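Local coordinates for amino acid adenylation domain-containing protein (Bacillus stratosphericus LAMA 585, PDB 6ULY), which probably selects a branched keto acid and activates it as the keto acyl adenylate for nonribosomal depsipeptide synthesis, at residues D405-V410 and T452-E457; G354-E359 and F445-R450; I392-V395 and L401-E404; E360-L363 and L367-A370. One frame throughout, in Å; residues are numbered along the deposited sequence.

Contact 1. Residues D405-V410 and T452-E457; sequences DHIGRV and TLTGRE. With QA7 (5'-O-{(S)-hydroxy[(4-methyl-2-oxopentanoyl)oxy]phosphoryl}adenosine), chain C; SO4 (sulfate ion), chain K.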
# COMPACT_ATOMS: atom_id res chain seq x y z
N ASP A 405 6.68 -28.71 7.79
CA ASP A 405 7.37 -28.86 6.50
C ASP A 405 6.46 -28.49 5.33
O ASP A 405 6.57 -29.07 4.24
CB ASP A 405 7.92 -30.28 6.33
CG ASP A 405 8.99 -30.62 7.36
OD1 ASP A 405 9.85 -29.76 7.64
OD2 ASP A 405 8.96 -31.75 7.90
N HIS A 406 5.57 -27.53 5.54
CA HIS A 406 4.70 -27.00 4.49
C HIS A 406 4.78 -25.48 4.54
O HIS A 406 4.45 -24.88 5.57
CB HIS A 406 3.25 -27.46 4.67
CG HIS A 406 2.97 -28.84 4.15
ND1 HIS A 406 2.31 -29.07 2.97
CD2 HIS A 406 3.26 -30.06 4.66
CE1 HIS A 406 2.20 -30.37 2.77
NE2 HIS A 406 2.77 -30.99 3.78
N ILE A 407 5.20 -24.87 3.43
CA ILE A 407 5.29 -23.41 3.38
C ILE A 407 3.90 -22.81 3.39
O ILE A 407 3.06 -23.14 2.55
CB ILE A 407 6.09 -22.97 2.15
CG1 ILE A 407 7.56 -23.38 2.29
CG2 ILE A 407 5.96 -21.45 1.97
CD1 ILE A 407 8.41 -23.07 1.08
N GLY A 408 3.65 -21.91 4.33
CA GLY A 408 2.38 -21.22 4.41
C GLY A 408 2.52 -19.86 5.07
O GLY A 408 3.63 -19.33 5.20
N ARG A 409 1.40 -19.28 5.50
CA ARG A 409 1.38 -17.95 6.09
C ARG A 409 1.66 -18.05 7.58
O ARG A 409 0.96 -18.76 8.31
CB ARG A 409 0.03 -17.28 5.84
CG ARG A 409 -0.19 -16.91 4.39
CD ARG A 409 -1.63 -17.15 3.94
NE ARG A 409 -1.85 -16.63 2.60
CZ ARG A 409 -1.51 -17.27 1.48
NH1 ARG A 409 -0.91 -18.46 1.55
NH2 ARG A 409 -1.75 -16.72 0.30
N VAL A 410 2.68 -17.32 8.04
CA VAL A 410 3.08 -17.34 9.44
C VAL A 410 2.13 -16.47 10.24
O VAL A 410 1.85 -15.32 9.88
CB VAL A 410 4.53 -16.85 9.60
CG1 VAL A 410 4.96 -16.94 11.06
CG2 VAL A 410 5.47 -17.65 8.71
N THR A 452 10.94 -21.34 10.22
CA THR A 452 11.88 -21.00 9.15
C THR A 452 11.13 -20.15 8.14
O THR A 452 10.17 -20.62 7.52
CB THR A 452 12.46 -22.25 8.49
OG1 THR A 452 13.28 -22.96 9.43
CG2 THR A 452 13.32 -21.88 7.29
N LEU A 453 11.55 -18.90 7.99
CA LEU A 453 10.94 -18.00 7.03
C LEU A 453 11.49 -18.27 5.63
O LEU A 453 12.68 -18.54 5.46
CB LEU A 453 11.18 -16.54 7.41
CG LEU A 453 10.05 -15.84 8.17
CD1 LEU A 453 9.44 -16.74 9.22
CD2 LEU A 453 10.55 -14.56 8.81
N THR A 454 10.60 -18.22 4.64
CA THR A 454 10.96 -18.47 3.25
C THR A 454 10.61 -17.32 2.31
O THR A 454 11.10 -17.30 1.18
CB THR A 454 10.27 -19.74 2.73
OG1 THR A 454 8.85 -19.62 2.89
CG2 THR A 454 10.77 -20.96 3.49
N GLY A 455 9.79 -16.37 2.74
CA GLY A 455 9.40 -15.27 1.87
C GLY A 455 8.32 -14.44 2.52
O GLY A 455 8.04 -14.55 3.72
N ARG A 456 7.71 -13.58 1.70
CA ARG A 456 6.66 -12.67 2.13
C ARG A 456 5.49 -12.75 1.16
O ARG A 456 5.64 -13.14 0.00
CB ARG A 456 7.16 -11.22 2.21
CG ARG A 456 8.23 -10.98 3.26
CD ARG A 456 8.71 -9.54 3.23
NE ARG A 456 9.37 -9.23 1.96
CZ ARG A 456 9.75 -8.01 1.59
NH1 ARG A 456 9.53 -6.97 2.38
NH2 ARG A 456 10.34 -7.83 0.41
N GLU A 457 4.31 -12.37 1.65
CA GLU A 457 3.13 -12.35 0.80
C GLU A 457 3.25 -11.29 -0.29
O GLU A 457 2.91 -11.53 -1.45
CB GLU A 457 1.87 -12.11 1.63
CG GLU A 457 1.59 -13.17 2.67
CD GLU A 457 0.14 -13.19 3.10
OE1 GLU A 457 -0.74 -13.17 2.22
OE2 GLU A 457 -0.12 -13.21 4.32
C01 QA7 C . 14.78 -9.91 15.31
C02 QA7 C . 14.50 -8.47 15.10
C03 QA7 C . 14.18 -7.81 16.41
C04 QA7 C . 13.46 -8.43 14.02
C05 QA7 C . 12.35 -7.43 14.15
C06 QA7 C . 12.06 -6.53 13.00
C10 QA7 C . 9.67 -7.02 10.53
C11 QA7 C . 9.78 -7.71 9.34
C12 QA7 C . 9.11 -9.14 9.50
C13 QA7 C . 9.72 -9.85 8.70
C14 QA7 C . 11.22 -9.21 8.54
C16 QA7 C . 12.50 -9.89 10.43
C18 QA7 C . 13.50 -11.62 9.69
C19 QA7 C . 14.26 -12.76 9.43
C21 QA7 C . 13.46 -12.84 7.35
C23 QA7 C . 12.74 -11.15 8.70
N15 QA7 C . 12.13 -10.06 9.19
N17 QA7 C . 13.33 -10.84 10.75
N20 QA7 C . 14.21 -13.33 8.28
N22 QA7 C . 12.74 -11.79 7.53
N24 QA7 C . 15.06 -13.29 10.45
O07 QA7 C . 11.00 -5.69 13.00
O09 QA7 C . 10.20 -5.75 10.44
O25 QA7 C . 11.20 -8.06 9.05
O26 QA7 C . 9.21 -9.83 7.35
O27 QA7 C . 7.62 -9.22 9.34
O28 QA7 C . 11.10 -3.72 11.64
O29 QA7 C . 9.07 -4.52 12.14
O30 QA7 C . 12.75 -6.55 12.11
O31 QA7 C . 11.73 -7.41 15.09
P08 QA7 C . 10.36 -4.92 11.76
S SO4 K . -4.09 -13.36 3.45
O1 SO4 K . -5.06 -12.81 4.39
O2 SO4 K . -4.71 -13.58 2.17
O3 SO4 K . -3.55 -14.60 3.94
O4 SO4 K . -3.02 -12.42 3.30

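Contact 2. Residues G354-E359 and F445-R450; sequences GVLTFE and FLHEGR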
# COMPACT_ATOMS: atom_id res chain seq x y z
N GLY A 354 21.35 -26.25 11.99
CA GLY A 354 20.47 -25.10 11.98
C GLY A 354 20.19 -24.53 10.61
O GLY A 354 19.68 -23.41 10.51
N VAL A 355 20.52 -25.26 9.54
CA VAL A 355 20.25 -24.85 8.17
C VAL A 355 19.57 -26.01 7.46
O VAL A 355 20.05 -27.15 7.53
CB VAL A 355 21.55 -24.44 7.43
CG1 VAL A 355 21.24 -24.04 5.99
CG2 VAL A 355 22.25 -23.31 8.17
N LEU A 356 18.46 -25.73 6.79
CA LEU A 356 17.66 -26.74 6.12
C LEU A 356 17.74 -26.55 4.62
O LEU A 356 17.59 -25.43 4.12
CB LEU A 356 16.20 -26.67 6.58
CG LEU A 356 15.94 -26.94 8.06
CD1 LEU A 356 14.52 -26.57 8.43
CD2 LEU A 356 16.23 -28.39 8.40
N THR A 357 17.96 -27.65 3.90
CA THR A 357 18.04 -27.63 2.45
C THR A 357 16.99 -28.58 1.88
O THR A 357 16.83 -29.70 2.37
CB THR A 357 19.44 -28.02 1.96
OG1 THR A 357 20.35 -26.96 2.23
CG2 THR A 357 19.43 -28.30 0.46
N PHE A 358 16.29 -28.13 0.85
CA PHE A 358 15.20 -28.89 0.26
C PHE A 358 15.28 -28.81 -1.26
O PHE A 358 15.95 -27.94 -1.83
CB PHE A 358 13.83 -28.36 0.70
CG PHE A 358 13.64 -28.32 2.19
CD1 PHE A 358 13.33 -29.46 2.90
CD2 PHE A 358 13.76 -27.12 2.88
CE1 PHE A 358 13.14 -29.42 4.27
CE2 PHE A 358 13.57 -27.07 4.24
CZ PHE A 358 13.27 -28.23 4.94
N GLU A 359 14.57 -29.73 -1.91
CA GLU A 359 14.46 -29.69 -3.36
C GLU A 359 13.60 -28.49 -3.77
O GLU A 359 12.59 -28.18 -3.14
CB GLU A 359 13.83 -30.99 -3.87
CG GLU A 359 14.33 -31.42 -5.24
CD GLU A 359 15.72 -32.03 -5.20
OE1 GLU A 359 16.15 -32.44 -4.10
OE2 GLU A 359 16.37 -32.11 -6.26
N PHE A 445 7.69 -22.07 7.27
CA PHE A 445 7.21 -23.37 7.72
C PHE A 445 7.71 -23.63 9.13
O PHE A 445 8.60 -22.93 9.63
CB PHE A 445 7.65 -24.49 6.76
CG PHE A 445 9.13 -24.62 6.63
CD1 PHE A 445 9.85 -25.49 7.44
CD2 PHE A 445 9.82 -23.86 5.69
CE1 PHE A 445 11.21 -25.60 7.32
CE2 PHE A 445 11.19 -23.98 5.56
CZ PHE A 445 11.89 -24.85 6.38
N LEU A 446 7.13 -24.63 9.76
CA LEU A 446 7.57 -25.11 11.06
C LEU A 446 8.16 -26.50 10.88
O LEU A 446 7.67 -27.30 10.08
CB LEU A 446 6.41 -25.14 12.06
CG LEU A 446 6.08 -23.79 12.71
CD1 LEU A 446 4.74 -23.83 13.42
CD2 LEU A 446 7.17 -23.39 13.70
N HIS A 447 9.24 -26.77 11.61
CA HIS A 447 9.94 -28.05 11.53
C HIS A 447 10.49 -28.34 12.92
O HIS A 447 11.36 -27.61 13.40
CB HIS A 447 11.05 -27.99 10.49
CG HIS A 447 11.91 -29.22 10.45
ND1 HIS A 447 11.66 -30.28 9.62
CD2 HIS A 447 13.02 -29.55 11.16
CE1 HIS A 447 12.58 -31.21 9.80
NE2 HIS A 447 13.42 -30.79 10.73
N GLU A 448 9.98 -29.39 13.56
CA GLU A 448 10.34 -29.70 14.94
C GLU A 448 10.05 -28.53 15.87
O GLU A 448 10.79 -28.28 16.83
CB GLU A 448 11.81 -30.12 15.05
CG GLU A 448 12.19 -31.32 14.18
CD GLU A 448 11.46 -32.59 14.58
OE1 GLU A 448 11.22 -32.79 15.79
OE2 GLU A 448 11.13 -33.39 13.68
N GLY A 449 8.99 -27.79 15.58
CA GLY A 449 8.60 -26.65 16.39
C GLY A 449 9.42 -25.40 16.16
O GLY A 449 9.23 -24.42 16.88
N ARG A 450 10.31 -25.41 15.17
CA ARG A 450 11.19 -24.29 14.89
C ARG A 450 10.75 -23.61 13.60
O ARG A 450 10.53 -24.28 12.59
CB ARG A 450 12.64 -24.76 14.80
CG ARG A 450 13.13 -25.47 16.06
CD ARG A 450 14.61 -25.83 15.99
NE ARG A 450 14.90 -26.78 14.92
CZ ARG A 450 15.02 -28.10 15.08
NH1 ARG A 450 14.88 -28.65 16.27
NH2 ARG A 450 15.30 -28.86 14.03

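Contact 3. Residues I392-V395 and L401-E404; sequences IRIV and LLPE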
# COMPACT_ATOMS: atom_id res chain seq x y z
N ILE A 392 3.25 -19.96 17.45
CA ILE A 392 3.34 -19.71 16.02
C ILE A 392 2.56 -20.81 15.31
O ILE A 392 2.53 -21.96 15.76
CB ILE A 392 4.80 -19.69 15.53
CG1 ILE A 392 5.62 -18.75 16.41
CG2 ILE A 392 4.85 -19.27 14.07
CD1 ILE A 392 7.06 -18.65 16.01
N ARG A 393 1.92 -20.45 14.20
CA ARG A 393 1.30 -21.44 13.34
C ARG A 393 1.48 -21.02 11.89
O ARG A 393 1.72 -19.85 11.58
CB ARG A 393 -0.19 -21.64 13.67
CG ARG A 393 -1.11 -20.52 13.22
CD ARG A 393 -2.58 -20.91 13.40
NE ARG A 393 -3.49 -19.89 12.90
CZ ARG A 393 -4.82 -19.98 12.94
NH1 ARG A 393 -5.40 -21.05 13.48
NH2 ARG A 393 -5.57 -19.00 12.46
N ILE A 394 1.38 -22.01 11.01
CA ILE A 394 1.48 -21.82 9.57
C ILE A 394 0.16 -22.26 8.96
O ILE A 394 -0.30 -23.38 9.21
CB ILE A 394 2.65 -22.63 8.98
CG1 ILE A 394 3.93 -22.43 9.80
CG2 ILE A 394 2.86 -22.26 7.52
CD1 ILE A 394 4.51 -21.02 9.74
N VAL A 395 -0.46 -21.38 8.16
CA VAL A 395 -1.77 -21.63 7.57
C VAL A 395 -1.70 -21.40 6.06
O VAL A 395 -0.80 -20.74 5.55
CB VAL A 395 -2.87 -20.75 8.19
CG1 VAL A 395 -3.01 -21.04 9.67
CG2 VAL A 395 -2.56 -19.27 7.97
N LEU A 401 -5.00 -24.60 9.23
CA LEU A 401 -3.73 -25.08 9.77
C LEU A 401 -3.07 -26.04 8.79
O LEU A 401 -3.73 -26.90 8.20
CB LEU A 401 -3.98 -25.77 11.11
CG LEU A 401 -2.77 -26.21 11.92
CD1 LEU A 401 -1.87 -25.03 12.29
CD2 LEU A 401 -3.24 -26.95 13.16
N LEU A 402 -1.77 -25.87 8.59
CA LEU A 402 -1.00 -26.77 7.75
C LEU A 402 -0.17 -27.71 8.61
O LEU A 402 -0.02 -27.50 9.82
CB LEU A 402 -0.08 -25.98 6.81
CG LEU A 402 -0.69 -25.40 5.54
CD1 LEU A 402 0.24 -24.35 4.96
CD2 LEU A 402 -0.96 -26.48 4.51
N PRO A 403 0.39 -28.76 8.03
CA PRO A 403 1.34 -29.60 8.77
C PRO A 403 2.74 -28.99 8.72
O PRO A 403 3.01 -28.04 7.99
CB PRO A 403 1.29 -30.95 8.04
CG PRO A 403 0.44 -30.74 6.80
CD PRO A 403 0.19 -29.27 6.66
N GLU A 404 3.63 -29.56 9.53
CA GLU A 404 5.01 -29.12 9.49
C GLU A 404 5.61 -29.43 8.12
O GLU A 404 5.10 -30.26 7.36
CB GLU A 404 5.82 -29.81 10.59
CG GLU A 404 5.50 -29.31 12.00
CD GLU A 404 6.67 -29.50 12.97
OE1 GLU A 404 7.55 -30.35 12.68
OE2 GLU A 404 6.71 -28.81 14.01

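Contact 4. Residues E360-L363 and L367-A370; sequences ETSL and LRPA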
# COMPACT_ATOMS: atom_id res chain seq x y z
N GLU A 360 14.03 -27.81 -4.84
CA GLU A 360 13.23 -26.70 -5.36
C GLU A 360 11.87 -27.17 -5.85
O GLU A 360 10.90 -26.40 -5.83
CB GLU A 360 13.98 -25.99 -6.49
CG GLU A 360 15.01 -24.97 -6.02
CD GLU A 360 15.68 -24.24 -7.17
OE1 GLU A 360 16.07 -23.07 -6.98
OE2 GLU A 360 15.83 -24.84 -8.25
N THR A 361 11.77 -28.43 -6.28
CA THR A 361 10.50 -28.93 -6.80
C THR A 361 9.45 -29.04 -5.71
O THR A 361 8.25 -28.91 -6.00
CB THR A 361 10.72 -30.30 -7.45
OG1 THR A 361 11.58 -30.16 -8.59
CG2 THR A 361 9.39 -30.91 -7.88
N SER A 362 9.86 -29.26 -4.46
CA SER A 362 8.95 -29.55 -3.37
C SER A 362 8.52 -28.30 -2.60
O SER A 362 7.83 -28.43 -1.58
CB SER A 362 9.58 -30.55 -2.41
OG SER A 362 10.76 -30.02 -1.83
N LEU A 363 8.90 -27.11 -3.06
CA LEU A 363 8.58 -25.90 -2.31
C LEU A 363 7.07 -25.70 -2.17
O LEU A 363 6.61 -25.14 -1.17
CB LEU A 363 9.22 -24.69 -2.98
CG LEU A 363 10.74 -24.60 -2.83
CD1 LEU A 363 11.30 -23.43 -3.62
CD2 LEU A 363 11.12 -24.48 -1.36
N LEU A 367 7.84 -30.32 1.97
CA LEU A 367 9.25 -30.08 1.65
C LEU A 367 10.04 -31.38 1.72
O LEU A 367 9.92 -32.14 2.68
CB LEU A 367 9.83 -29.04 2.62
CG LEU A 367 9.22 -27.65 2.52
CD1 LEU A 367 9.67 -26.79 3.68
CD2 LEU A 367 9.58 -27.00 1.20
N ARG A 368 10.85 -31.62 0.69
CA ARG A 368 11.63 -32.84 0.59
C ARG A 368 13.10 -32.52 0.82
O ARG A 368 13.72 -31.84 -0.01
CB ARG A 368 11.43 -33.50 -0.77
CG ARG A 368 10.06 -34.15 -0.94
CD ARG A 368 9.71 -34.43 -2.39
NE ARG A 368 8.43 -35.12 -2.52
CZ ARG A 368 7.81 -35.35 -3.67
NH1 ARG A 368 8.34 -34.94 -4.81
NH2 ARG A 368 6.64 -35.99 -3.67
N PRO A 369 13.70 -32.96 1.93
CA PRO A 369 15.11 -32.61 2.18
C PRO A 369 16.01 -33.09 1.06
O PRO A 369 15.70 -34.03 0.34
CB PRO A 369 15.42 -33.32 3.50
CG PRO A 369 14.10 -33.48 4.17
CD PRO A 369 13.11 -33.69 3.06
N ALA A 370 17.15 -32.42 0.93
CA ALA A 370 18.15 -32.79 -0.05
C ALA A 370 19.50 -32.27 0.42
O ALA A 370 19.59 -31.41 1.30
CB ALA A 370 17.81 -32.23 -1.44

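Contact 1. Residues D405-V410 and T452-E457
Ile-407 and Thr-454 touch at one end of this contact. Ile-407 CG2 approaches Thr-454 OG1 to 3.5 Å, and Ile-407 CD1 lies 4.0 Å from Thr-454 CG2. With OG1 set between the backbone N and the carbonyl carbon (chi1 57°), Thr-454 offers both branches to the isoleucine. Val-410 and Leu-453 meet at roughly a right angle, with Val-410 CG2 4.1 Å from Leu-453 CD1. The other leucine branch turns to the bound keto acyl adenylate: Leu-453 CD2 is 3.7 Å from C21 of its adenine. At the far end Arg-409 crosses Glu-457. Their salt bridge is long, Arg-409 NE to Glu-457 OE1 being 3.7 Å, and the two planar groups are turned 64° apart. Arg-409 NE also donates a bent hydrogen bond (130°) to sulfate O3, which lies 3.0 Å away at the guanidinium edge. Glu-457 OE1 is 2.6 Å from sulfate O4, so an acid group there probably holds a proton. Lys-112 of the second subunit and His-399 bind the same sulfate, which probably came from the crystallisation liquor. Glu-457 OE2 is hydrogen-bonded to His-439. Strand 438-447 runs between the two segments in the antiparallel sheet. Thr-454 and Gly-455 form a classic beta bulge opposite Leu-443. The contact is thus apolar beside the adenine and polar at the outer end. The sulfate touches both Arg-409 and Glu-457, so this end may partly reflect crystallisation conditions.

Contact 2. Residues G354-E359 and F445-R450
The rings of Phe-358 and Phe-445 meet in an offset edge-to-face pair, the edge of Phe-358 turned to the face of Phe-445. Their centroids are 5.5 Å apart and their planes stand at 85°. The closest atoms are Phe-358 CE2 and Phe-445 CZ, at 3.5 Å. Leu-356 sits at the edge of the Phe-445 ring, near its plane, with Leu-356 CD1 3.6 Å from Phe-445 CE1. Its other methyl, CD2, lies over one face of the His-447 imidazole, 4.3 Å above the plane and displaced toward the rim. Arg-450 NH2 is at the edge of that imidazole, while Arg-450 NE makes a salt bridge with Glu-382. Phe-445 CG stands between its backbone N and carbonyl carbon (chi1 60°), and the ring points at strand 355-359. His-447 is fixed from outside by Asp-405 OD1, which is hydrogen-bonded to His-447 ND1. A type I' turn runs from His-447 to Arg-450. It is closed by His-447 N to Arg-450 O and Arg-450 N to His-447 O, both 3.0 Å. Glu-448 and Gly-449 take its positive phi values, and it joins strands 438-447 and 450-456. Strand 355-359 belongs to a separate two-stranded sheet with strand 377-381. The contact packs that sheet on the five-stranded one. The two sheets are held here by apolar packing of rings and leucine methyls, and the His-447 bond to Asp-405 sets the imidazole that Leu-356 covers.

Contact 3. Residues I392-V395 and L401-E404
Strand 391-395 ends here in a short loop that turns the chain back, with a single beta bridge between Val-395 and Leu-401. The loop leads on to strand 408-413, the next strand of the antiparallel sheet. Leu-402 N donates to Ile-394 O at 3.0 Å. The bond is fairly straight (159° at the hydrogen) and lies in the carbonyl plane. Side chains pack round this bond. Leu-401 has CG anti to its backbone N (chi1 -173°), which swings CD1 back over the strand. There Leu-401 CD1 rests 3.8 Å from Ile-394 O and 4.0 Å from Arg-393 CB. Leu-402 CD1 lies 3.7 Å from the carbonyl carbon of Val-395, and it reaches Ile-394 CG2 at 4.2 Å. Val-395 CG1 stands 4.1 Å from Leu-401 N. Arg-393 has its polar end engaged elsewhere: NE is hydrogen-bonded to Gln-411 OE1 and the guanidinium makes a cation-pi contact with Trp-437. The backbones of Ile-394 and Leu-402 also bond to Ala-2, so the N-terminal segment pairs with the same strand and loop. Glu-404 extends away from the strand, where its two oxygens take the backbone N-H groups of Glu-448 and Gly-449. Between the two segments the backbone contact is a single, fairly straight hydrogen bond, flanked by leucine methyls. The carboxylate beyond it ties the loop to the neighbouring hairpin turn.

Contact 4. Residues E360-L363 and L367-A370
Ser-362 OG is gripped from two directions within the loop that joins strands 355-359 and 377-381 of the small antiparallel sheet. It accepts a hydrogen bond from Arg-368 N at 3.0 Å, nearly straight at 162°, and donates to Glu-359 O. Its chi1 of 62° puts OG between the backbone N and the carbonyl carbon, facing the returning chain. One serine hydroxyl therefore links the end of strand 355-359 to the far side of the loop. Arg-368 covers the serine with the aliphatic start of its side chain. CG and CD of Arg-368 are each 3.9 Å from Ser-362 CB, and the chain then runs on extended to NE. The backbones support this closure, since Arg-368 is paired with Glu-359 and Ala-370 with Thr-357. Next to the polar grip is a small apolar patch. Leu-363 and Leu-367 cross obliquely, their CD2 methyls 3.9 Å apart. Ile-407 and Phe-358 add to the cover of Leu-367, and Tyr-471 of helix 470-477 touches Leu-363. Glu-360 also meets that tyrosine, so the loop lies against the helix. A backbone bond from Leu-363 N to Glu-360 O is weak. Leu-367 CD2 also lies over the backbone of 360-363, 3.6 Å from Ser-362 O and 3.8 Å from Leu-363 CA.

In the fold
Contacts 1, 2 and 3 share the five-stranded antiparallel sheet. Contact 4 lies in the loop of the small sheet that contact 2 packs against it. Centres of contacts 1 and 3 are about 9 Å apart, and those of contacts 1 and 2 about 11 Å. Arg-409 and Val-395 are bonded through their backbones, as are Asp-405 and Leu-446. Contact 4 is joined to contact 1 by the backbones of Leu-367 and Asp-405. Contacts 3 and 4 do not touch, their nearest atoms being about 6 Å apart. Contact 1 alone holds a residue of the adenylate pocket. The side chain of Phe-445 is about 11 Å, and that of Ile-394 about 12 Å, from the bound adenylate.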